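Local coordinates for enterobactin synthetase component F-related protein (Vibrio cholerae serotype O1, PDB 4OXI) that probably activates glycine with ATP as glycyl-adenylate, serving as the adenylation domain of a lipopolysaccharide modification pathway linked to antimicrobial peptide resistance, at residues 268-271 with 272-276; 239-242 with 243-247; 250-253 with 254-258; 52-55 with 56-60; 102-106 with 107-111. One frame throughout, in Å; residues are numbered along the deposited sequence.

Interaction 1. Residues 268-271 with 272-276; sequences LSVH and DIFYS
His271 and Tyr275, one helical turn apart, send their rings off the same side of the helix and lie alongside each other, pointing the same way. The closest approach is from His271 NE2 to Tyr275 CD2, 3.3 Å, and the planes are inclined at 62°, an oblique aromatic pair that is neither stacked nor T-shaped. Both rings leave the backbone with CG opposite their own N (chi1 163° and -162°), which swings them to the same flank. On another flank Val270 lays its CG1 branch 3.8 Å from Phe274 CD2, a slanting apolar contact in which a compact branched residue fits beside a broad ring. Beneath these pairs run the bonds of the helix: Asp272 N to Leu268 O, Ile273 N to Ser269 O and Phe274 N to Val270 O. The shortest, Tyr275 N to His271 O, is 2.9 Å. The helix, 268-279, is the connection of a beta-alpha-beta unit between the neighbouring parallel strands 257-260 and 282-285, and Leu268, its first residue, touches the bound glycyl-adenylate. Asp272 folds back so that CG comes 3.2 Å from Leu268 O; carboxylate and carbonyl oxygens are both acceptors and make no bond, and OD2 is hydrogen-bonded to Gln260 NE2. The imidazole is fixed in rotation by a hydrogen bond between His271 ND1 and Tyr242 OH, and the phenol by one between Tyr275 OH and Phe250 O. Ser269 OG, in the first turn, is hydrogen-bonded to Phe266 O.

Interaction 2. Residues 239-242 with 243-247; sequences LHCY and ISQID
This is a contact along one alpha-helix, 236-249, a largely buried element packed against helix 268-279 on one side and helix 51-62 on another. Its backbone follows the regular i to i+4 pattern, with Ile243 N bound to Leu239 O almost straight, at 176°. The side facing helix 268-279 is mostly apolar, as suits a helix-helix interface: Leu239 CD1 lies 3.7 Å from Ile243 CG1, the two chains side by side and pointing the same way. Ile243 CD1 then reaches Tyr242 CD2 at 3.8 Å, while Ile246 CD1 comes obliquely to the phenol end, 3.7 Å from Tyr242 OH. The exception on this side is that hydroxyl, hydrogen-bonded to His271 of helix 268-279, so aliphatic carbon can crowd round it without leaving it unsatisfied. The other flank is polar. Ser244 turns OG into the space between its own N and carbonyl carbon (chi1 79°), from where it donates to Cys241 O at 2.9 Å. The same carbonyl also accepts Gln245 N, so two donors hold it. Gln245 bends at chi2, bringing its amide back over the preceding turn; NE2 makes a weak hydrogen bond of 3.6 Å to Cys241 SG, while OE1 accepts from Lys248 NZ.

Interaction 3. Residues 250-253 with 254-258; sequences FPLN and AQDRV
Asn253 to Asp256 form a type I beta turn, closed by Asp256 N donating to Asn253 O at 2.9 Å. Two side chains stiffen this turn. Asn253 places CG between its backbone N and carbonyl carbon (chi1 57°), which carries OD1 forward to accept Gln255 N at 2.8 Å; a side-chain acceptor bonding the N-H two residues on makes this an Asx turn, and the short carboxamide of asparagine is well matched to that reach. From the far end of the turn Asp256 reaches back: its OD2 accepts Asn253 N at 2.8 Å, using the anti side of the oxygen with the donor 20° from the carboxylate plane. Asn253 is thus held through its N-H, its carbonyl and its amide oxygen. The turn ends the loop that leads from helix 236-249 into strand 257-260. That strand pairs with the parallel strand 282-285, and Arg257 also bonds through its backbone to Thr304 and Val305, so the chain reverses just where strand pairing begins. Leu252 comes across the aspartate at about a right angle, its CB 3.2 Å from Asp256 OD2, and its CD1 extends to Val258 CG2 at 3.8 Å, giving the leucine an apolar partner on the inward side of the new strand. Asp256 OD2 has a second partner in a salt bridge to Arg331 NH2, and the positive charge of Arg331 would be expected to favour the charged carboxylate. OD1 is hydrogen-bonded to Thr304 OG1. Leu252 also packs on Tyr275 and Val305.

Interaction 4. Residues 52-55 with 56-60; sequences TRHS and ILAAI
The imidazole of His54 and the methyl of Ala58 meet obliquely one helical turn apart, neither over a face nor squarely at an edge, and only loosely, with NE2 4.5 Å from Ala58 CB. The histidine is exposed, and a small alanine beside it suits this outward side. The other large flat group, the guanidinium of Arg53, points inward on an extended chain to Tyr118, where it makes a cation-pi contact and NH1 donates to the carbonyl oxygen. What crosses between 52-55 and 56-60 is mostly backbone and the carbons just above it. Leu57 N donates to Arg53 O at 3.0 Å, and Leu57 CG settles 3.4 Å from the same oxygen. Ala59 N binds Ser55 O at 2.9 Å. The methyl Ala59 CB lies 3.4 Å from Ser55 O. This is the amphipathic helix 51-62: Ile56 and Leu57 sit on its buried flanks, where Ile56 packs on Leu277 and Ile278 of helix 268-279 and Leu57 on Leu119 of helix 108-119. Ile56 CG1 stands opposite its own carbonyl carbon (chi1 -77°), which leads it back alongside the preceding turn, 3.7 Å from Thr52 O. On the partly exposed side Ser55 directs OG to Glu51 O, a hydrogen bond that serves its hydroxyl within the helix itself, while Thr52 packs against Ser244 of helix 236-249.

Interaction 5. Residues 102-106 with 107-111; sequences ILSVR and DLAAY
Van der Waals contacts between 102-106 and 107-111 gather round Ala110. Ile102 CG2 lies 4.0 Å from Ala110 CB, and Ala110 CB is also 3.5 Å from Ser104 O, so the methyl fills the angle between the strand end and the loop that follows it. A residue this small lets the helix start close over the strand. Ser104, with OG opposite its backbone N, brings the hydroxyl against the first turn, Ser104 OG standing 3.7 Å from Ala109 CB. Tyr111 approaches Arg106 with the rim of its ring, OH 4.0 Å from Arg106 CA and near the ring plane.

Polar interactions are made by Asp107, Arg106, Ser104 and Tyr111. Asp107 OD2 accepts Ala109 N at 3.0 Å in a nearly straight bond of 171°, on the anti side of the oxygen, while OD1 forms a salt bridge with Lys72. The short acidic chain satisfies an amide at the helix start that has no earlier carbonyl to bind. Its charge probably suits the positive end of the helix dipole; Asp151 is near, and Lys72 probably offsets the negative charge. Arg106 takes left-handed backbone angles (phi 47°, psi 42°), which turn the chain; its extended arm ends in a salt bridge from NH2 to Asp263 OD1 and a hydrogen bond to Tyr261 O. Ser104 OG is hydrogen-bonded to Asp151 OD2, and Tyr111 OH to Gln260 OE1.

Asp107 is the N-cap of helix 108-119, at the point where the chain leaves strand 99-102 for the neighbouring parallel strand 123-126 in a beta-alpha-beta crossover.

Overall arrangement
Interactions 1, 2 and 4 are turns of three helices that meet one another, whereas 3 and 5 lie where a loop gives way to a strand or a helix. Interactions 1, 2 and 5 are buried; 3 and 4 are partly open, and exposed polar residues appear only in those two. Helix 268-279 is the common neighbour: interaction 1 touches 2, 3 and 5 directly. Interactions 2 and 4 meet through Ser244 and Thr52. Chemistry follows place: apolar and aromatic pairs along the buried helices, joined between 1 and 2 by packing and the His271-Tyr242 hydrogen bond, and an aspartate that accepts a backbone N-H at the turn of 3 and another at the helix start of 5.

Interaction 1. Residues 268-271 with 272-276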
# COMPACT_ATOMS: atom_id res chain seq x y z
N LEU A 268 -0.77 -1.98 -1.83
CA LEU A 268 -1.62 -2.58 -2.87
C LEU A 268 -1.31 -2.01 -4.24
O LEU A 268 -1.49 -2.70 -5.26
CB LEU A 268 -3.10 -2.38 -2.56
CG LEU A 268 -3.65 -3.04 -1.28
CD1 LEU A 268 -5.17 -3.05 -1.31
CD2 LEU A 268 -3.11 -4.45 -1.11
N SER A 269 -0.83 -0.77 -4.30
CA SER A 269 -0.54 -0.17 -5.59
C SER A 269 0.70 -0.81 -6.19
O SER A 269 0.83 -0.92 -7.40
CB SER A 269 -0.33 1.34 -5.47
OG SER A 269 0.82 1.60 -4.69
N VAL A 270 1.60 -1.25 -5.33
CA VAL A 270 2.79 -1.96 -5.77
C VAL A 270 2.41 -3.26 -6.46
O VAL A 270 2.96 -3.63 -7.49
CB VAL A 270 3.71 -2.28 -4.59
CG1 VAL A 270 4.91 -3.12 -5.07
CG2 VAL A 270 4.16 -0.99 -3.94
N HIS A 271 1.45 -3.97 -5.88
CA HIS A 271 0.91 -5.16 -6.53
C HIS A 271 0.37 -4.81 -7.92
O HIS A 271 0.79 -5.41 -8.92
CB HIS A 271 -0.16 -5.77 -5.63
CG HIS A 271 -1.06 -6.75 -6.31
ND1 HIS A 271 -1.08 -8.09 -5.99
CD2 HIS A 271 -2.00 -6.58 -7.27
CE1 HIS A 271 -1.98 -8.70 -6.73
NE2 HIS A 271 -2.57 -7.81 -7.51
N ASP A 272 -0.54 -3.83 -8.00
CA ASP A 272 -1.16 -3.44 -9.27
C ASP A 272 -0.10 -3.22 -10.35
O ASP A 272 -0.18 -3.77 -11.45
CB ASP A 272 -1.98 -2.13 -9.14
CG ASP A 272 -3.07 -2.20 -8.05
OD1 ASP A 272 -3.60 -3.31 -7.78
OD2 ASP A 272 -3.41 -1.13 -7.47
N ILE A 273 0.89 -2.39 -10.00
CA ILE A 273 1.90 -1.95 -10.96
C ILE A 273 2.79 -3.08 -11.47
O ILE A 273 3.01 -3.19 -12.68
CB ILE A 273 2.80 -0.85 -10.33
CG1 ILE A 273 2.00 0.42 -10.05
CG2 ILE A 273 3.96 -0.52 -11.24
CD1 ILE A 273 2.83 1.55 -9.43
N PHE A 274 3.29 -3.92 -10.58
CA PHE A 274 4.25 -4.93 -11.02
C PHE A 274 3.60 -6.22 -11.52
O PHE A 274 4.19 -6.92 -12.34
CB PHE A 274 5.33 -5.16 -9.95
CG PHE A 274 6.22 -3.97 -9.78
CD1 PHE A 274 7.24 -3.73 -10.69
CD2 PHE A 274 6.00 -3.06 -8.75
CE1 PHE A 274 8.03 -2.61 -10.57
CE2 PHE A 274 6.79 -1.94 -8.62
CZ PHE A 274 7.81 -1.72 -9.53
N TYR A 275 2.39 -6.49 -11.03
CA TYR A 275 1.56 -7.56 -11.56
C TYR A 275 1.27 -7.27 -13.03
O TYR A 275 1.36 -8.14 -13.89
CB TYR A 275 0.24 -7.56 -10.82
CG TYR A 275 -0.61 -8.81 -10.90
CD1 TYR A 275 -0.08 -10.04 -11.28
CD2 TYR A 275 -1.95 -8.75 -10.56
CE1 TYR A 275 -0.89 -11.19 -11.31
CE2 TYR A 275 -2.75 -9.86 -10.58
CZ TYR A 275 -2.22 -11.08 -10.96
OH TYR A 275 -3.08 -12.16 -10.97
N SER A 276 0.89 -6.03 -13.33
CA SER A 276 0.61 -5.68 -14.71
C SER A 276 1.89 -5.77 -15.55
O SER A 276 1.88 -6.27 -16.66
CB SER A 276 0.01 -4.27 -14.80
OG SER A 276 -0.17 -3.90 -16.16

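Interaction 2. Residues 239-242 with 243-247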
# COMPACT_ATOMS: atom_id res chain seq x y z
N LEU A 239 10.16 -7.99 -2.70
CA LEU A 239 9.18 -7.68 -3.75
C LEU A 239 9.13 -8.77 -4.81
O LEU A 239 8.05 -9.10 -5.32
CB LEU A 239 9.53 -6.34 -4.41
CG LEU A 239 8.82 -5.96 -5.71
CD1 LEU A 239 7.31 -5.91 -5.51
CD2 LEU A 239 9.35 -4.63 -6.25
N HIS A 240 10.30 -9.30 -5.17
CA HIS A 240 10.39 -10.32 -6.22
C HIS A 240 9.73 -11.60 -5.76
O HIS A 240 9.06 -12.27 -6.54
CB HIS A 240 11.85 -10.59 -6.60
CG HIS A 240 12.44 -9.54 -7.49
ND1 HIS A 240 13.77 -9.20 -7.46
CD2 HIS A 240 11.87 -8.76 -8.44
CE1 HIS A 240 14.00 -8.25 -8.35
NE2 HIS A 240 12.87 -7.97 -8.96
N CYS A 241 9.91 -11.94 -4.49
CA CYS A 241 9.22 -13.10 -3.95
C CYS A 241 7.69 -12.95 -4.07
O CYS A 241 7.02 -13.85 -4.59
CB CYS A 241 9.62 -13.37 -2.49
SG CYS A 241 8.74 -14.80 -1.78
N TYR A 242 7.14 -11.82 -3.63
CA TYR A 242 5.69 -11.62 -3.72
C TYR A 242 5.16 -11.71 -5.13
O TYR A 242 4.23 -12.46 -5.40
CB TYR A 242 5.24 -10.28 -3.14
CG TYR A 242 3.75 -10.07 -3.37
CD1 TYR A 242 2.82 -10.72 -2.58
CD2 TYR A 242 3.29 -9.25 -4.39
CE1 TYR A 242 1.45 -10.54 -2.78
CE2 TYR A 242 1.91 -9.06 -4.60
CZ TYR A 242 1.00 -9.71 -3.79
OH TYR A 242 -0.36 -9.54 -3.98
N ILE A 243 5.73 -10.92 -6.03
CA ILE A 243 5.28 -10.91 -7.41
C ILE A 243 5.34 -12.31 -8.05
O ILE A 243 4.39 -12.72 -8.73
CB ILE A 243 6.10 -9.93 -8.25
CG1 ILE A 243 5.93 -8.50 -7.73
CG2 ILE A 243 5.65 -9.99 -9.70
CD1 ILE A 243 4.48 -8.02 -7.80
N SER A 244 6.43 -13.04 -7.82
CA SER A 244 6.54 -14.39 -8.38
C SER A 244 5.45 -15.33 -7.84
O SER A 244 4.95 -16.16 -8.59
CB SER A 244 7.92 -15.00 -8.13
OG SER A 244 8.00 -15.49 -6.81
N GLN A 245 5.09 -15.20 -6.57
CA GLN A 245 4.02 -16.04 -6.02
C GLN A 245 2.71 -15.75 -6.72
O GLN A 245 2.00 -16.67 -7.15
CB GLN A 245 3.81 -15.81 -4.51
CG GLN A 245 5.04 -15.99 -3.64
CD GLN A 245 5.65 -17.38 -3.74
OE1 GLN A 245 4.96 -18.37 -4.02
NE2 GLN A 245 6.96 -17.47 -3.49
N ILE A 246 2.37 -14.47 -6.84
CA ILE A 246 1.07 -14.10 -7.40
C ILE A 246 1.00 -14.42 -8.90
O ILE A 246 -0.02 -14.89 -9.41
CB ILE A 246 0.72 -12.63 -7.06
CG1 ILE A 246 -0.77 -12.49 -6.81
CG2 ILE A 246 1.23 -11.64 -8.09
CD1 ILE A 246 -1.13 -12.83 -5.38
N ASP A 247 2.12 -14.21 -9.60
CA ASP A 247 2.17 -14.51 -11.02
C ASP A 247 1.99 -16.01 -11.32
O ASP A 247 1.38 -16.37 -12.32
CB ASP A 247 3.47 -14.01 -11.62
CG ASP A 247 3.71 -14.55 -13.00
OD1 ASP A 247 2.93 -14.19 -13.91
OD2 ASP A 247 4.67 -15.33 -13.18

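Interaction 3. Residues 250-253 with 254-258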
# COMPACT_ATOMS: atom_id res chain seq x y z
N PHE A 250 -1.85 -16.95 -10.10
CA PHE A 250 -2.87 -16.29 -10.90
C PHE A 250 -2.25 -15.57 -12.09
O PHE A 250 -2.22 -14.33 -12.13
CB PHE A 250 -3.65 -15.30 -10.04
CG PHE A 250 -4.13 -15.88 -8.75
CD1 PHE A 250 -5.27 -16.66 -8.72
CD2 PHE A 250 -3.45 -15.64 -7.58
CE1 PHE A 250 -5.73 -17.20 -7.54
CE2 PHE A 250 -3.89 -16.18 -6.38
CZ PHE A 250 -5.03 -16.96 -6.36
N PRO A 251 -1.76 -16.33 -13.07
CA PRO A 251 -1.06 -15.72 -14.21
C PRO A 251 -1.99 -14.88 -15.08
O PRO A 251 -3.14 -15.27 -15.32
CB PRO A 251 -0.53 -16.92 -14.99
CG PRO A 251 -1.48 -18.04 -14.64
CD PRO A 251 -1.90 -17.79 -13.22
N LEU A 252 -1.50 -13.74 -15.55
CA LEU A 252 -2.27 -12.91 -16.48
C LEU A 252 -1.67 -13.07 -17.85
O LEU A 252 -0.61 -13.65 -18.01
CB LEU A 252 -2.16 -11.43 -16.09
CG LEU A 252 -2.58 -11.05 -14.67
CD1 LEU A 252 -2.49 -9.52 -14.44
CD2 LEU A 252 -3.98 -11.56 -14.42
N ASN A 253 -2.34 -12.53 -18.86
CA ASN A 253 -1.75 -12.43 -20.19
C ASN A 253 -1.79 -10.97 -20.64
O ASN A 253 -2.43 -10.13 -20.00
CB ASN A 253 -2.53 -13.29 -21.18
CG ASN A 253 -3.99 -12.92 -21.22
OD1 ASN A 253 -4.35 -11.93 -21.83
ND2 ASN A 253 -4.83 -13.70 -20.52
N ALA A 254 -1.14 -10.68 -21.76
CA ALA A 254 -1.04 -9.31 -22.27
C ALA A 254 -2.38 -8.69 -22.65
O ALA A 254 -2.44 -7.49 -22.94
CB ALA A 254 -0.08 -9.26 -23.47
N GLN A 255 -3.45 -9.47 -22.68
CA GLN A 255 -4.75 -8.90 -23.04
C GLN A 255 -5.49 -8.42 -21.79
O GLN A 255 -6.56 -7.83 -21.89
CB GLN A 255 -5.61 -9.90 -23.82
CG GLN A 255 -4.90 -10.50 -25.03
CD GLN A 255 -4.06 -9.49 -25.77
OE1 GLN A 255 -4.52 -8.39 -26.09
NE2 GLN A 255 -2.81 -9.85 -26.04
N ASP A 256 -4.91 -8.68 -20.62
CA ASP A 256 -5.55 -8.29 -19.37
C ASP A 256 -5.47 -6.78 -19.15
O ASP A 256 -4.55 -6.11 -19.62
CB ASP A 256 -4.93 -9.05 -18.19
CG ASP A 256 -5.51 -10.47 -18.02
OD1 ASP A 256 -6.75 -10.59 -17.97
OD2 ASP A 256 -4.74 -11.45 -17.93
N ARG A 257 -6.47 -6.24 -18.44
CA ARG A 257 -6.52 -4.83 -18.07
C ARG A 257 -6.61 -4.74 -16.57
O ARG A 257 -7.58 -5.21 -15.97
CB ARG A 257 -7.75 -4.15 -18.68
CG ARG A 257 -7.74 -4.13 -20.21
CD ARG A 257 -8.95 -3.37 -20.75
NE ARG A 257 -8.85 -3.19 -22.19
CZ ARG A 257 -9.59 -2.33 -22.89
NH1 ARG A 257 -10.50 -1.56 -22.28
NH2 ARG A 257 -9.42 -2.24 -24.19
N VAL A 258 -5.59 -4.16 -15.96
CA VAL A 258 -5.45 -4.18 -14.52
C VAL A 258 -5.80 -2.84 -13.91
O VAL A 258 -5.27 -1.80 -14.30
CB VAL A 258 -4.01 -4.55 -14.14
CG1 VAL A 258 -3.86 -4.58 -12.62
CG2 VAL A 258 -3.65 -5.90 -14.75

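Interaction 4. Residues 52-55 with 56-60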
# COMPACT_ATOMS: atom_id res chain seq x y z
N THR A 52 12.56 -13.36 -11.55
CA THR A 52 11.40 -12.46 -11.62
C THR A 52 11.73 -11.18 -12.37
O THR A 52 10.98 -10.73 -13.23
CB THR A 52 10.86 -12.08 -10.23
OG1 THR A 52 10.53 -13.27 -9.50
CG2 THR A 52 9.61 -11.21 -10.36
N ARG A 53 12.87 -10.59 -12.04
CA ARG A 53 13.34 -9.44 -12.79
C ARG A 53 13.49 -9.79 -14.27
O ARG A 53 13.16 -8.97 -15.14
CB ARG A 53 14.65 -8.94 -12.22
CG ARG A 53 15.24 -7.79 -12.98
CD ARG A 53 16.30 -7.08 -12.17
NE ARG A 53 16.48 -5.76 -12.72
CZ ARG A 53 16.03 -4.64 -12.16
NH1 ARG A 53 16.22 -3.49 -12.78
NH2 ARG A 53 15.43 -4.65 -10.98
N HIS A 54 13.97 -11.00 -14.57
CA HIS A 54 14.13 -11.40 -15.97
C HIS A 54 12.79 -11.47 -16.68
O HIS A 54 12.67 -11.03 -17.82
CB HIS A 54 14.82 -12.76 -16.11
CG HIS A 54 14.86 -13.27 -17.52
ND1 HIS A 54 15.79 -12.83 -18.44
CD2 HIS A 54 14.06 -14.15 -18.17
CE1 HIS A 54 15.57 -13.44 -19.60
NE2 HIS A 54 14.53 -14.24 -19.46
N SER A 55 11.79 -12.02 -16.00
CA SER A 55 10.46 -12.10 -16.56
C SER A 55 9.89 -10.72 -16.86
O SER A 55 9.19 -10.54 -17.86
CB SER A 55 9.52 -12.83 -15.59
OG SER A 55 10.02 -14.11 -15.30
N ILE A 56 10.18 -9.75 -16.00
CA ILE A 56 9.69 -8.40 -16.22
C ILE A 56 10.35 -7.79 -17.44
O ILE A 56 9.68 -7.21 -18.30
CB ILE A 56 9.88 -7.50 -14.97
CG1 ILE A 56 8.82 -7.82 -13.92
CG2 ILE A 56 9.79 -6.04 -15.34
CD1 ILE A 56 9.05 -7.16 -12.58
N LEU A 57 11.68 -7.91 -17.53
CA LEU A 57 12.39 -7.38 -18.70
C LEU A 57 11.92 -8.05 -20.00
O LEU A 57 11.77 -7.38 -21.02
CB LEU A 57 13.89 -7.53 -18.53
CG LEU A 57 14.47 -6.74 -17.36
CD1 LEU A 57 15.98 -6.80 -17.37
CD2 LEU A 57 14.00 -5.30 -17.42
N ALA A 58 11.69 -9.35 -19.96
CA ALA A 58 11.21 -10.07 -21.14
C ALA A 58 9.81 -9.60 -21.55
O ALA A 58 9.55 -9.40 -22.73
CB ALA A 58 11.21 -11.59 -20.90
N ALA A 59 8.92 -9.43 -20.57
CA ALA A 59 7.56 -8.95 -20.82
C ALA A 59 7.54 -7.59 -21.52
O ALA A 59 6.72 -7.35 -22.41
CB ALA A 59 6.77 -8.88 -19.52
N ILE A 60 8.45 -6.70 -21.13
CA ILE A 60 8.56 -5.39 -21.74
C ILE A 60 8.93 -5.53 -23.22
O ILE A 60 8.34 -4.88 -24.09
CB ILE A 60 9.60 -4.52 -21.02
CG1 ILE A 60 9.12 -4.20 -19.60
CG2 ILE A 60 9.85 -3.23 -21.78
CD1 ILE A 60 10.15 -3.47 -18.76

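Interaction 5. Residues 102-106 with 107-111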
# COMPACT_ATOMS: atom_id res chain seq x y z
N ILE A 102 8.46 10.58 -4.55
CA ILE A 102 7.53 10.82 -5.64
C ILE A 102 6.33 11.61 -5.16
O ILE A 102 5.51 11.10 -4.41
CB ILE A 102 7.08 9.50 -6.28
CG1 ILE A 102 8.31 8.69 -6.72
CG2 ILE A 102 6.14 9.78 -7.46
CD1 ILE A 102 7.98 7.53 -7.61
N LEU A 103 6.24 12.87 -5.58
CA LEU A 103 5.19 13.79 -5.14
C LEU A 103 3.99 13.69 -6.09
O LEU A 103 2.83 13.85 -5.69
CB LEU A 103 5.73 15.24 -5.13
CG LEU A 103 4.85 16.35 -4.54
CD1 LEU A 103 4.71 16.20 -3.03
CD2 LEU A 103 5.43 17.72 -4.89
N SER A 104 4.29 13.42 -7.35
CA SER A 104 3.26 13.20 -8.36
C SER A 104 2.35 12.05 -7.93
O SER A 104 2.82 11.05 -7.38
CB SER A 104 3.94 12.85 -9.68
OG SER A 104 2.99 12.32 -10.59
N VAL A 105 1.04 12.20 -8.18
CA VAL A 105 0.08 11.13 -7.90
C VAL A 105 -0.92 10.94 -9.04
O VAL A 105 -1.32 11.92 -9.67
CB VAL A 105 -0.69 11.37 -6.58
CG1 VAL A 105 0.26 11.29 -5.39
CG2 VAL A 105 -1.41 12.72 -6.61
N ARG A 106 -1.31 9.69 -9.30
CA ARG A 106 -2.31 9.34 -10.32
C ARG A 106 -2.06 10.04 -11.63
O ARG A 106 -2.98 10.54 -12.28
CB ARG A 106 -3.74 9.61 -9.82
CG ARG A 106 -4.13 8.64 -8.70
CD ARG A 106 -5.55 8.78 -8.20
NE ARG A 106 -5.67 8.06 -6.93
CZ ARG A 106 -5.81 6.74 -6.82
NH1 ARG A 106 -5.88 5.98 -7.91
NH2 ARG A 106 -5.88 6.19 -5.61
N ASP A 107 -0.79 10.07 -12.00
CA ASP A 107 -0.35 10.83 -13.14
C ASP A 107 0.81 10.09 -13.79
O ASP A 107 1.53 9.33 -13.11
CB ASP A 107 0.10 12.22 -12.68
CG ASP A 107 0.52 13.11 -13.83
OD1 ASP A 107 -0.33 13.88 -14.32
OD2 ASP A 107 1.71 13.05 -14.25
N LEU A 108 1.01 10.29 -15.08
CA LEU A 108 2.06 9.61 -15.83
C LEU A 108 3.43 9.70 -15.14
O LEU A 108 4.19 8.72 -15.12
CB LEU A 108 2.17 10.23 -17.22
CG LEU A 108 3.42 9.88 -18.02
CD1 LEU A 108 3.40 8.40 -18.39
CD2 LEU A 108 3.52 10.77 -19.26
N ALA A 109 3.74 10.87 -14.58
CA ALA A 109 5.05 11.10 -13.98
C ALA A 109 5.31 10.14 -12.82
O ALA A 109 6.42 9.67 -12.67
CB ALA A 109 5.17 12.53 -13.53
N ALA A 110 4.29 9.83 -12.03
CA ALA A 110 4.49 8.88 -10.92
C ALA A 110 4.84 7.48 -11.41
O ALA A 110 5.76 6.85 -10.88
CB ALA A 110 3.26 8.83 -10.03
N TYR A 111 4.10 6.99 -12.41
CA TYR A 111 4.33 5.63 -12.93
C TYR A 111 5.63 5.54 -13.74
O TYR A 111 6.31 4.51 -13.70
CB TYR A 111 3.09 5.12 -13.71
CG TYR A 111 1.87 5.18 -12.83
CD1 TYR A 111 1.54 4.13 -11.99
CD2 TYR A 111 1.08 6.32 -12.77
CE1 TYR A 111 0.44 4.21 -11.14
CE2 TYR A 111 0.00 6.41 -11.93
CZ TYR A 111 -0.32 5.35 -11.12
OH TYR A 111 -1.40 5.47 -10.28